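Local coordinates for hemoglobin-like protein (Methylacidiphilum infernorum, PDB 4NK2), which binds heme b as a group II truncated hemoglobin and probably takes up oxygen at the heme iron, at residues Glu68-His71 / Glu72-Lys76. Numbering follows the deposited sequence. Where two conformers were deposited one is given.
Sequences EVHH and ENLMK
Leu74 reaches back along the last turns of its helix and sets one methyl, CD1, over the imidazole of His70 and, in one of two His71 conformers, over that of His71 as well. Above His70 the methyl is displaced toward the rim, CD1 of Leu74 lying 3.9 Å from the centroid of the His70 ring in a CH-pi contact 27° off the ring normal. In that conformer of His71, CD1 of Leu74 stands over a face of the His71 ring, 4.3 Å from its centroid. With CG anti to the backbone N (chi1 175°), the ring of His70 swings to where CD1 can sit over one face, while CG of Leu74 lies beside its own N. NE2 of His70 is hydrogen-bonded to the carbonyl O of Trp137, which helps fix the ring's rotation; Tyr141 stacks on His70, and Trp137 meets it edge-to-face. A leucine in place of His70 would probably leave the Trp137 carbonyl without this partner and the Leu74 methyl without an aromatic face. One turn apart, the carboxylates of Glu68 and Glu72 are turned 63° apart, with OE2 of Glu68 2.8 Å from OE2 of Glu72. Val69 and Asn73 run side by side, CG1 of Val69 4.2 Å from ND2 of Asn73, which bonds to the Cys140 carbonyl. Beneath these pairs run successive i to i+4 backbone bonds, among them Leu74 N to His70 O at 2.9 Å. The two segments lie at the C-terminal part of helix 53-75: Val69, His70 and Asn73 pack on helix 131-147, whereas His71, its side chain about 6 Å from the heme, leans with Glu68 on helix 87-104.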
loop_
_atom_site.group_PDB
_atom_site.type_symbol
_atom_site.label_atom_id
_atom_site.label_comp_id
_atom_site.label_asym_id
_atom_site.label_seq_id
_atom_site.Cartn_x
_atom_site.Cartn_y
_atom_site.Cartn_z
ATOM N N GLU A 68 27.112 -1.625 -6.414
ATOM C CA GLU A 68 27.855 -0.779 -5.481
ATOM C C GLU A 68 27.604 0.694 -5.784
ATOM O O GLU A 68 27.276 1.466 -4.894
ATOM C CB GLU A 68 29.354 -1.100 -5.558
ATOM C CG GLU A 68 30.265 -0.084 -4.878
ATOM C CD GLU A 68 30.080 -0.013 -3.374
ATOM O OE1 GLU A 68 29.851 -1.067 -2.734
ATOM O OE2 GLU A 68 30.188 1.106 -2.821
ATOM N N VAL A 69 27.742 1.087 -7.045
ATOM C CA VAL A 69 27.527 2.485 -7.409
ATOM C C VAL A 69 26.071 2.900 -7.188
ATOM O O VAL A 69 25.791 4.015 -6.730
ATOM C CB VAL A 69 27.973 2.753 -8.870
ATOM C CG1 VAL A 69 27.503 4.124 -9.344
ATOM C CG2 VAL A 69 29.496 2.630 -8.981
ATOM N N HIS A 70 25.132 2.011 -7.498
ATOM C CA HIS A 70 23.722 2.356 -7.300
ATOM C C HIS A 70 23.531 2.700 -5.827
ATOM O O HIS A 70 22.836 3.654 -5.473
ATOM C CB HIS A 70 22.801 1.193 -7.712
ATOM C CG HIS A 70 21.345 1.437 -7.433
ATOM N ND1 HIS A 70 20.563 0.543 -6.732
ATOM C CD2 HIS A 70 20.528 2.467 -7.768
ATOM C CE1 HIS A 70 19.329 1.016 -6.638
ATOM N NE2 HIS A 70 19.284 2.182 -7.263
ATOM N N HIS A 71 24.143 1.897 -4.978
ATOM C CA HIS A 71 23.997 2.190 -3.521
ATOM C C HIS A 71 24.697 3.451 -3.101
ATOM O O HIS A 71 24.115 4.152 -2.312
ATOM C CB HIS A 71 24.433 0.973 -2.700
ATOM C CG HIS A 71 23.351 -0.054 -2.546
ATOM N ND1 HIS A 71 22.437 -0.009 -1.519
ATOM C CD2 HIS A 71 23.017 -1.126 -3.302
ATOM C CE1 HIS A 71 21.593 -1.019 -1.636
ATOM N NE2 HIS A 71 21.920 -1.711 -2.713
ATOM N N GLU A 72 25.820 3.815 -3.687
ATOM C CA GLU A 72 26.446 5.108 -3.395
ATOM C C GLU A 72 25.474 6.237 -3.748
ATOM O O GLU A 72 25.312 7.198 -2.984
ATOM C CB GLU A 72 27.780 5.251 -4.137
ATOM C CG GLU A 72 28.842 4.291 -3.620
ATOM C CD GLU A 72 30.054 4.215 -4.515
ATOM O OE1 GLU A 72 30.159 5.031 -5.455
ATOM O OE2 GLU A 72 30.902 3.331 -4.285
ATOM N N ASN A 73 24.807 6.116 -4.896
ATOM C CA ASN A 73 23.817 7.107 -5.312
ATOM C C ASN A 73 22.654 7.170 -4.311
ATOM O O ASN A 73 22.220 8.245 -3.910
ATOM C CB ASN A 73 23.298 6.793 -6.727
ATOM C CG ASN A 73 24.364 7.013 -7.809
ATOM O OD1 ASN A 73 25.395 7.639 -7.550
ATOM N ND2 ASN A 73 24.115 6.499 -9.021
ATOM N N LEU A 74 22.147 6.005 -3.920
ATOM C CA LEU A 74 21.064 5.945 -2.942
ATOM C C LEU A 74 21.407 6.661 -1.629
ATOM O O LEU A 74 20.543 7.324 -1.044
ATOM C CB LEU A 74 20.678 4.491 -2.661
ATOM C CG LEU A 74 19.848 3.788 -3.730
ATOM C CD1 LEU A 74 19.729 2.312 -3.390
ATOM C CD2 LEU A 74 18.461 4.427 -3.839
ATOM N N MET A 75 22.648 6.559 -1.175
ATOM C CA MET A 75 23.041 7.192 0.075
ATOM C C MET A 75 23.079 8.711 -0.051
ATOM O O MET A 75 22.972 9.413 0.931
ATOM C CB MET A 75 24.385 6.663 0.584
ATOM C CG MET A 75 24.441 5.188 0.973
ATOM S SD MET A 75 23.230 4.568 2.156
ATOM C CE MET A 75 23.573 5.543 3.589
ATOM N N LYS A 76 23.209 9.211 -1.265
ATOM C CA LYS A 76 23.242 10.635 -1.504
ATOM C C LYS A 76 21.885 11.181 -1.888
ATOM O O LYS A 76 21.758 12.347 -2.201
ATOM C CB LYS A 76 24.232 10.955 -2.621
ATOM C CG LYS A 76 25.666 10.916 -2.191
ATOM C CD LYS A 76 26.558 10.495 -3.314
ATOM C CE LYS A 76 26.029 10.984 -4.644
ATOM N NZ LYS A 76 27.061 10.898 -5.704
#